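Local structure of putative cell adhesion protein (Parabacteroides distasonis, 3LIU) at residues Q18-I23 with V74-V79; L46-F51 with V86-N91; L125-K130 with V169-D174. The protein is probably a fimbrillin-type pilin of the FimA/Mfa1 family, a subunit that assembles into cell-surface fimbriae used in adhesion. All coordinates share one frame; numbering follows the deposited sequence.

Interaction 1. Residues Q18-I23 with V74-V79; sequences QLALAI and VGPQEV
The carboxamide of Gln18 lies across the backbone of Pro76 to Glu78. The motif is an antiparallel strand pair with a beta bulge, in a domain related by family to the transthyretin-like folds. Gln18 OE1 sits 3.7 Å from Pro76 CB. The Gln18 and Glu78 side chains cross obliquely. Gln18 NE2 meets the aliphatic CB and CG of Glu78, 3.8 Å from Glu78 CB, and the amide and carboxylate planes are 65° apart. Gln18 gets there with CG anti to its carbonyl carbon and a bend at chi2 (-86°). Leu19 and Gln77 form a hydrogen-bonded pair, with Leu19 N to Gln77 O at 2.9 Å and Gln77 N to Leu19 O at 2.8 Å. The next such pair is Leu21 with Val74. Val74 N donates almost straight along the C=O axis of Leu21 O (3.0 Å), while the return bond from Leu21 N is weak. One residue separates the pairs on the 18-23 strand, but Gly75 and Pro76 fill the gap on the other. That is the bulge. Pro76 has no N-H to give, and its CA-H points to Leu19 O instead. Ala20 CB comes only loosely near the Pro76 ring. Leu19, Leu21, Val74 and Gln77 share one face of the sheet. There Leu21 CB presses on Val74 CG1, which sits in the crowded position between the backbone N and the carbonyl carbon. The Gln77 side chain leads away to bond Lys62 through OE1. On its other edge, strand 16-24 pairs with strand 141-144. A water fits into the bulge. With more than two acceptors about it, it is placed to donate to Leu19 O at 2.7 Å and to Gly75 O at 2.9 Å.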
loop_
_atom_site.group_PDB
_atom_site.type_symbol
_atom_site.label_atom_id
_atom_site.label_comp_id
_atom_site.label_asym_id
_atom_site.label_seq_id
_atom_site.Cartn_x
_atom_site.Cartn_y
_atom_site.Cartn_z
ATOM N N GLN A 18 -25.760 -20.167 11.731
ATOM C CA GLN A 18 -24.423 -19.910 12.220
ATOM C C GLN A 18 -23.493 -19.887 11.015
ATOM O O GLN A 18 -23.774 -20.527 9.990
ATOM C CB GLN A 18 -23.991 -20.977 13.228
ATOM C CG GLN A 18 -24.897 -21.087 14.476
ATOM C CD GLN A 18 -24.515 -20.121 15.590
ATOM O OE1 GLN A 18 -23.333 -19.843 15.817
ATOM N NE2 GLN A 18 -25.520 -19.625 16.311
ATOM N N LEU A 19 -22.410 -19.131 11.138
ATOM C CA LEU A 19 -21.410 -18.974 10.095
ATOM C C LEU A 19 -20.052 -19.109 10.746
ATOM O O LEU A 19 -19.787 -18.453 11.763
ATOM C CB LEU A 19 -21.522 -17.600 9.433
ATOM C CG LEU A 19 -20.514 -17.348 8.310
ATOM C CD1 LEU A 19 -20.699 -18.395 7.169
ATOM C CD2 LEU A 19 -20.649 -15.941 7.782
ATOM N N ALA A 20 -19.214 -19.976 10.181
ATOM C CA ALA A 20 -17.787 -20.022 10.491
ATOM C C ALA A 20 -17.032 -19.885 9.180
ATOM O O ALA A 20 -17.486 -20.344 8.120
ATOM C CB ALA A 20 -17.404 -21.300 11.213
ATOM N N LEU A 21 -15.878 -19.256 9.247
ATOM C CA LEU A 21 -15.189 -18.822 8.024
ATOM C C LEU A 21 -13.694 -19.080 8.178
ATOM O O LEU A 21 -13.159 -18.827 9.227
ATOM C CB LEU A 21 -15.526 -17.342 7.741
ATOM C CG LEU A 21 -15.056 -16.726 6.423
ATOM C CD1 LEU A 21 -16.042 -15.671 5.926
ATOM C CD2 LEU A 21 -13.635 -16.161 6.529
ATOM N N ALA A 22 -13.044 -19.643 7.154
ATOM C CA ALA A 22 -11.603 -19.885 7.176
ATOM C C ALA A 22 -10.893 -19.066 6.092
ATOM O O ALA A 22 -11.376 -19.000 4.933
ATOM C CB ALA A 22 -11.327 -21.354 7.031
ATOM N N ILE A 23 -9.788 -18.395 6.461
ATOM C CA ILE A 23 -8.978 -17.623 5.466
ATOM C C ILE A 23 -7.618 -18.261 5.191
ATOM O O ILE A 23 -7.035 -18.958 6.059
ATOM C CB ILE A 23 -8.800 -16.133 5.882
ATOM C CG1 ILE A 23 -7.915 -16.005 7.135
ATOM C CG2 ILE A 23 -10.199 -15.495 6.151
ATOM C CD1 ILE A 23 -6.398 -15.982 6.889
ATOM N N VAL A 74 -12.463 -17.792 11.915
ATOM C CA VAL A 74 -13.293 -16.987 12.813
ATOM C C VAL A 74 -14.433 -17.888 13.251
ATOM O O VAL A 74 -15.149 -18.430 12.418
ATOM C CB VAL A 74 -13.815 -15.689 12.139
ATOM C CG1 VAL A 74 -14.620 -16.000 10.895
ATOM C CG2 VAL A 74 -14.642 -14.871 13.114
ATOM N N GLY A 75 -14.590 -18.050 14.567
ATOM C CA GLY A 75 -15.468 -19.054 15.176
ATOM C C GLY A 75 -16.911 -18.793 14.863
ATOM O O GLY A 75 -17.242 -17.703 14.392
ATOM N N PRO A 76 -17.778 -19.786 15.115
ATOM C CA PRO A 76 -19.155 -19.649 14.689
ATOM C C PRO A 76 -19.763 -18.369 15.183
ATOM O O PRO A 76 -19.528 -17.983 16.311
ATOM C CB PRO A 76 -19.836 -20.856 15.326
ATOM C CG PRO A 76 -18.808 -21.885 15.271
ATOM C CD PRO A 76 -17.534 -21.131 15.663
ATOM N N GLN A 77 -20.539 -17.721 14.329
ATOM C CA GLN A 77 -21.234 -16.507 14.692
ATOM C C GLN A 77 -22.656 -16.645 14.227
ATOM O O GLN A 77 -22.895 -17.169 13.151
ATOM C CB GLN A 77 -20.590 -15.330 13.987
ATOM C CG GLN A 77 -21.366 -14.032 14.068
ATOM C CD GLN A 77 -21.274 -13.393 15.423
ATOM O OE1 GLN A 77 -20.337 -13.654 16.192
ATOM N NE2 GLN A 77 -22.251 -12.544 15.730
ATOM N N GLU A 78 -23.611 -16.170 15.018
ATOM C CA GLU A 78 -24.997 -16.180 14.567
ATOM C C GLU A 78 -25.231 -15.137 13.466
ATOM O O GLU A 78 -24.758 -14.018 13.565
ATOM C CB GLU A 78 -25.972 -15.944 15.723
ATOM C CG GLU A 78 -27.372 -16.457 15.412
ATOM C CD GLU A 78 -28.406 -15.815 16.303
ATOM O OE1 GLU A 78 -28.396 -16.108 17.516
ATOM O OE2 GLU A 78 -29.216 -15.002 15.795
ATOM N N VAL A 79 -25.981 -15.535 12.447
ATOM C CA VAL A 79 -26.313 -14.699 11.293
ATOM C C VAL A 79 -27.743 -15.108 10.891
ATOM O O VAL A 79 -28.390 -15.854 11.626
ATOM C CB VAL A 79 -25.280 -14.898 10.122
ATOM C CG1 VAL A 79 -23.872 -14.468 10.544
ATOM C CG2 VAL A 79 -25.233 -16.325 9.634
HETATM O O HOH W 1 -17.694 -16.685 11.742
#

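Interaction 2. Residues L46-F51 with V86-N91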
loop_
_atom_site.group_PDB
_atom_site.type_symbol
_atom_site.label_atom_id
_atom_site.label_comp_id
_atom_site.label_asym_id
_atom_site.label_seq_id
_atom_site.Cartn_x
_atom_site.Cartn_y
_atom_site.Cartn_z
ATOM N N LEU A 46 -10.056 -10.694 12.401
ATOM C CA LEU A 46 -10.912 -10.691 11.214
ATOM C C LEU A 46 -12.238 -9.998 11.497
ATOM O O LEU A 46 -12.937 -10.307 12.489
ATOM C CB LEU A 46 -11.186 -12.109 10.723
ATOM C CG LEU A 46 -9.920 -12.788 10.200
ATOM C CD1 LEU A 46 -10.237 -14.254 9.927
ATOM C CD2 LEU A 46 -9.426 -12.128 8.936
ATOM N N THR A 47 -12.573 -9.050 10.627
ATOM C CA THR A 47 -13.893 -8.423 10.625
ATOM C C THR A 47 -14.643 -8.946 9.435
ATOM O O THR A 47 -14.157 -8.856 8.315
ATOM C CB THR A 47 -13.797 -6.889 10.533
ATOM O OG1 THR A 47 -13.028 -6.402 11.634
ATOM C CG2 THR A 47 -15.178 -6.250 10.576
ATOM N N VAL A 48 -15.822 -9.492 9.679
ATOM C CA VAL A 48 -16.653 -10.120 8.658
ATOM C C VAL A 48 -17.960 -9.330 8.543
ATOM O O VAL A 48 -18.640 -9.041 9.543
ATOM C CB VAL A 48 -16.938 -11.584 9.022
ATOM C CG1 VAL A 48 -17.829 -12.257 7.970
ATOM C CG2 VAL A 48 -15.607 -12.373 9.225
ATOM N N GLY A 49 -18.285 -8.934 7.328
ATOM C CA GLY A 49 -19.557 -8.268 7.068
ATOM C C GLY A 49 -20.410 -9.213 6.263
ATOM O O GLY A 49 -19.983 -9.663 5.168
ATOM N N VAL A 50 -21.594 -9.525 6.786
ATOM C CA VAL A 50 -22.555 -10.393 6.067
ATOM C C VAL A 50 -23.807 -9.564 5.732
ATOM O O VAL A 50 -24.483 -9.089 6.643
ATOM C CB VAL A 50 -22.984 -11.572 6.981
ATOM C CG1 VAL A 50 -23.847 -12.589 6.208
ATOM C CG2 VAL A 50 -21.766 -12.262 7.563
ATOM N N PHE A 51 -24.122 -9.402 4.452
ATOM C CA PHE A 51 -25.213 -8.513 4.024
ATOM C C PHE A 51 -26.235 -9.296 3.190
ATOM O O PHE A 51 -25.975 -9.729 2.054
ATOM C CB PHE A 51 -24.646 -7.294 3.260
ATOM C CG PHE A 51 -23.734 -6.421 4.094
ATOM C CD1 PHE A 51 -24.230 -5.370 4.846
ATOM C CD2 PHE A 51 -22.379 -6.671 4.141
ATOM C CE1 PHE A 51 -23.368 -4.567 5.612
ATOM C CE2 PHE A 51 -21.537 -5.907 4.891
ATOM C CZ PHE A 51 -22.022 -4.843 5.633
ATOM N N VAL A 86 -20.673 -11.389 1.443
ATOM C CA VAL A 86 -19.761 -11.513 2.579
ATOM C C VAL A 86 -18.407 -10.980 2.169
ATOM O O VAL A 86 -17.917 -11.320 1.110
ATOM C CB VAL A 86 -19.608 -12.980 2.968
ATOM C CG1 VAL A 86 -18.651 -13.161 4.113
ATOM C CG2 VAL A 86 -20.979 -13.585 3.290
ATOM N N VAL A 87 -17.823 -10.151 3.029
ATOM C CA VAL A 87 -16.478 -9.637 2.838
ATOM C C VAL A 87 -15.710 -9.728 4.167
ATOM O O VAL A 87 -16.269 -9.549 5.251
ATOM C CB VAL A 87 -16.488 -8.193 2.236
ATOM C CG1 VAL A 87 -17.437 -7.258 3.012
ATOM C CG2 VAL A 87 -15.064 -7.605 2.164
ATOM N N VAL A 88 -14.427 -10.032 4.077
ATOM C CA VAL A 88 -13.605 -10.227 5.232
ATOM C C VAL A 88 -12.491 -9.210 5.181
ATOM O O VAL A 88 -11.829 -9.054 4.145
ATOM C CB VAL A 88 -13.002 -11.639 5.209
ATOM C CG1 VAL A 88 -12.107 -11.896 6.440
ATOM C CG2 VAL A 88 -14.122 -12.656 5.108
ATOM N N VAL A 89 -12.267 -8.544 6.314
ATOM C CA VAL A 89 -11.180 -7.617 6.484
ATOM C C VAL A 89 -10.269 -8.094 7.613
ATOM O O VAL A 89 -10.699 -8.296 8.743
ATOM C CB VAL A 89 -11.692 -6.171 6.810
ATOM C CG1 VAL A 89 -10.471 -5.218 7.108
ATOM C CG2 VAL A 89 -12.541 -5.614 5.647
ATOM N N ALA A 90 -8.992 -8.236 7.328
ATOM C CA ALA A 90 -7.994 -8.550 8.365
ATOM C C ALA A 90 -7.370 -7.296 8.932
ATOM O O ALA A 90 -7.038 -6.357 8.191
ATOM C CB ALA A 90 -6.870 -9.472 7.803
ATOM N N ASN A 91 -7.176 -7.315 10.251
ATOM C CA ASN A 91 -6.328 -6.353 10.962
ATOM C C ASN A 91 -6.876 -4.909 10.939
ATOM O O ASN A 91 -6.124 -3.955 10.913
ATOM C CB ASN A 91 -4.896 -6.412 10.421
ATOM C CG ASN A 91 -4.257 -7.796 10.595
ATOM O OD1 ASN A 91 -4.509 -8.465 11.579
ATOM N ND2 ASN A 91 -3.478 -8.242 9.601
HETATM O O HOH W 2 -10.204 -7.061 11.358
#
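Two central antiparallel strands of the FimA-family domain meet here, within a buried beta sheet. The pairing is regular. Thr47 with Val89 and Gly49 with Val87 are the hydrogen-bonded pairs. Leu46 with Ala90, Val48 with Val88, and Val50 with Val86 are the non-hydrogen-bonded ones. The two bonds between Thr47 and Val89 are short and nearly straight. Thr47 N to Val89 O is 2.8 Å with an N-H...O angle of 178°, and the donor lies in the carbonyl plane. Gly49 N approaches Val87 O nearly along the C=O axis, while the bond from Val87 N to Gly49 O is longer and more bent. Between these bonds, CA-H groups point at the same carbonyls, as from Val86 CA to Gly49 O. The face of Leu46, Val48, Val50, Val86, Val88 and Ala90 is wholly aliphatic. Leu46 reaches across obliquely, so that one branch serves two neighbours: Leu46 CD2 lies 3.7 Å from Val88 CG1 and 3.9 Å from Ala90 CB. Val48 and Val86 lie side by side and point the same way, with their CG1 methyls 4.0 Å apart. Each of these methyls is anti to its own backbone N. On the other face, the Phe51 ring folds back over Gly49, with Phe51 CE2 3.8 Å from Gly49 CA. A side chain at Gly49 would run into that ring. Helix 106-110 covers this face through Ile106 and Phe109. Thr47 is the polar exception. Thr47 OG1 is hydrogen-bonded to Thr61 OG1 and, at 2.9 Å, to a water, which donates to Val89 O. The Val89 carbonyl is thus gripped by both the Thr47 amide and the water. The chemistry is that of a hydrophobic core: backbone groups pair here or outward with strands 57-66 and 127-136, and the buried hydroxyl is satisfied by a threonine and a water.

Interaction 3. Residues L125-K130 with V169-D174; sequences LTMSSK and VPLVRD
The carboxylate of Asp174 forms a salt bridge through OD1 with Arg356, while Arg173, one residue earlier, sends its guanidinium a different way, to a salt bridge with Asp40 and hydrogen bonds with Asn357 and the Trp392 carbonyl. Three backbone hydrogen bonds join the two segments, at the short antiparallel start of strands 127-136 and 172-185 in the FimA-family part of the chain. Asp174 N donates to Thr126 O at 2.8 Å, in the carbonyl plane. Ser128 and Val172 form an antiparallel hydrogen-bonded pair. Val172 N to Ser128 O is 2.8 Å and Ser128 N to Val172 O is 3.0 Å, with both donors well above the carbonyl planes. Ser128 OG bonds the Val214 carbonyl, and Ser129 OG gives its proton to Lys130 O and accepts from Val88 N. A water joins Lys130 N to Pro170 O. Asp174 also packs, with Asp174 OD2 3.6 Å from Thr126 CG2. An alanine here would remove the carboxylate and would probably cost Arg356 this salt bridge and leave Thr126 less well covered. Beyond these bonds lies apolar contact. The side chain of Met127, a selenomethionine, runs alongside Arg173 in the same direction, with the two CG atoms 3.9 Å apart. Met127 CB also meets Leu171 CB. Leu125 CD1 approaches the rim of the guanidinium roughly level with its flat group. At the far end, Leu171 CD2 covers Ser129 N and CB, and Ser129 CB touches Val169 CG1 at 3.7 Å. The start of strand 127-136 thus lies between strands 82-90 and 172-185.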
loop_
_atom_site.group_PDB
_atom_site.type_symbol
_atom_site.label_atom_id
_atom_site.label_comp_id
_atom_site.label_asym_id
_atom_site.label_seq_id
_atom_site.Cartn_x
_atom_site.Cartn_y
_atom_site.Cartn_z
ATOM N N LEU A 125 -1.009 -5.605 8.886
ATOM C CA LEU A 125 -1.378 -4.774 7.747
ATOM C C LEU A 125 -2.823 -5.069 7.364
ATOM O O LEU A 125 -3.268 -6.217 7.404
ATOM C CB LEU A 125 -0.458 -5.066 6.562
ATOM C CG LEU A 125 1.017 -4.778 6.832
ATOM C CD1 LEU A 125 1.840 -5.117 5.641
ATOM C CD2 LEU A 125 1.185 -3.281 7.187
ATOM N N THR A 126 -3.572 -4.039 7.008
ATOM C CA THR A 126 -4.955 -4.263 6.650
ATOM C C THR A 126 -5.014 -5.067 5.349
ATOM O O THR A 126 -4.340 -4.734 4.379
ATOM C CB THR A 126 -5.737 -2.956 6.443
ATOM O OG1 THR A 126 -5.448 -2.028 7.508
ATOM C CG2 THR A 126 -7.260 -3.279 6.408
HETATM N N MSE A 127 -5.827 -6.113 5.319
HETATM C CA MSE A 127 -6.029 -6.926 4.098
HETATM C C MSE A 127 -7.526 -7.180 3.919
HETATM O O MSE A 127 -8.266 -7.188 4.901
HETATM C CB MSE A 127 -5.357 -8.310 4.253
HETATM C CG MSE A 127 -3.919 -8.285 4.615
HETATM SE SE MSE A 127 -3.451 -9.896 5.573
HETATM C CE MSE A 127 -1.611 -9.385 6.052
ATOM N N SER A 128 -7.959 -7.446 2.698
ATOM C CA SER A 128 -9.352 -7.795 2.450
ATOM C C SER A 128 -9.520 -8.879 1.419
ATOM O O SER A 128 -8.687 -9.051 0.567
ATOM C CB SER A 128 -10.143 -6.595 1.951
ATOM O OG SER A 128 -9.457 -5.940 0.903
ATOM N N SER A 129 -10.643 -9.575 1.519
ATOM C CA SER A 129 -11.123 -10.501 0.507
ATOM C C SER A 129 -11.940 -9.763 -0.524
ATOM O O SER A 129 -12.233 -8.591 -0.366
ATOM C CB SER A 129 -12.009 -11.549 1.172
ATOM O OG SER A 129 -13.305 -11.035 1.496
ATOM N N LYS A 130 -12.316 -10.464 -1.576
ATOM C CA LYS A 130 -13.322 -9.951 -2.511
ATOM C C LYS A 130 -14.671 -10.108 -1.881
ATOM O O LYS A 130 -14.787 -10.729 -0.814
ATOM C CB LYS A 130 -13.279 -10.727 -3.808
ATOM C CG LYS A 130 -13.861 -12.160 -3.756
ATOM C CD LYS A 130 -13.892 -12.766 -5.172
ATOM C CE LYS A 130 -14.019 -14.295 -5.199
ATOM N NZ LYS A 130 -14.458 -14.677 -6.582
ATOM N N VAL A 169 -10.502 -18.634 2.248
ATOM C CA VAL A 169 -10.703 -17.341 1.574
ATOM C C VAL A 169 -9.388 -16.581 1.490
ATOM O O VAL A 169 -8.752 -16.341 2.516
ATOM C CB VAL A 169 -11.734 -16.466 2.270
ATOM C CG1 VAL A 169 -12.045 -15.201 1.404
ATOM C CG2 VAL A 169 -12.977 -17.306 2.544
ATOM N N PRO A 170 -8.944 -16.250 0.259
ATOM C CA PRO A 170 -7.709 -15.452 0.127
ATOM C C PRO A 170 -7.936 -14.009 0.528
ATOM O O PRO A 170 -9.043 -13.477 0.364
ATOM C CB PRO A 170 -7.343 -15.547 -1.375
ATOM C CG PRO A 170 -8.484 -16.115 -2.059
ATOM C CD PRO A 170 -9.552 -16.548 -1.046
ATOM N N LEU A 171 -6.910 -13.414 1.117
ATOM C CA LEU A 171 -6.915 -12.000 1.490
ATOM C C LEU A 171 -5.828 -11.312 0.702
ATOM O O LEU A 171 -4.798 -11.915 0.451
ATOM C CB LEU A 171 -6.700 -11.814 2.989
ATOM C CG LEU A 171 -7.670 -12.500 3.954
ATOM C CD1 LEU A 171 -7.262 -12.175 5.416
ATOM C CD2 LEU A 171 -9.139 -12.177 3.643
ATOM N N VAL A 172 -6.074 -10.066 0.291
ATOM C CA VAL A 172 -5.095 -9.261 -0.398
ATOM C C VAL A 172 -4.800 -8.003 0.385
ATOM O O VAL A 172 -5.714 -7.299 0.786
ATOM C CB VAL A 172 -5.550 -8.892 -1.819
ATOM C CG1 VAL A 172 -4.457 -8.030 -2.521
ATOM C CG2 VAL A 172 -5.843 -10.148 -2.600
ATOM N N ARG A 173 -3.520 -7.716 0.587
ATOM C CA ARG A 173 -3.125 -6.537 1.367
ATOM C C ARG A 173 -3.680 -5.260 0.749
ATOM O O ARG A 173 -3.844 -5.171 -0.451
ATOM C CB ARG A 173 -1.614 -6.414 1.479
ATOM C CG ARG A 173 -0.927 -7.520 2.260
ATOM C CD ARG A 173 0.589 -7.269 2.302
ATOM N NE ARG A 173 1.361 -8.377 2.884
ATOM C CZ ARG A 173 1.686 -9.519 2.258
ATOM N NH1 ARG A 173 1.291 -9.755 1.037
ATOM N NH2 ARG A 173 2.413 -10.451 2.873
ATOM N N ASP A 174 -3.944 -4.277 1.601
ATOM C CA ASP A 174 -4.445 -2.991 1.184
ATOM C C ASP A 174 -3.273 -1.983 1.003
ATOM O O ASP A 174 -3.505 -0.850 0.620
ATOM C CB ASP A 174 -5.459 -2.459 2.219
ATOM C CG ASP A 174 -6.861 -3.114 2.117
ATOM O OD1 ASP A 174 -7.090 -4.053 1.327
ATOM O OD2 ASP A 174 -7.773 -2.648 2.850
HETATM O O HOH W 3 -11.144 -13.198 -1.779
#

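Overall arrangement
All three contacts are antiparallel strand pairings within the FimA-family part of the chain, and they touch in turn. Interaction 1 lies farthest from the chain's centre and is partly exposed, with a bulge, a water and exposed or partly exposed side chains such as Gln18 and Glu78. Interaction 2 is fully buried and nearly all aliphatic. Leu19, Leu21 and Ile23 of interaction 1 pack on its Val50, Val86, Val88 and Leu46, so the two form facing layers of one core. Interaction 3 continues interaction 2 edge to edge, through Ala90 N to Met127 O and Ser129 N to Val88 O. It is buried too, but it holds salt-bridged charges. Val169 ties it back to Ala22 of strand 16-24.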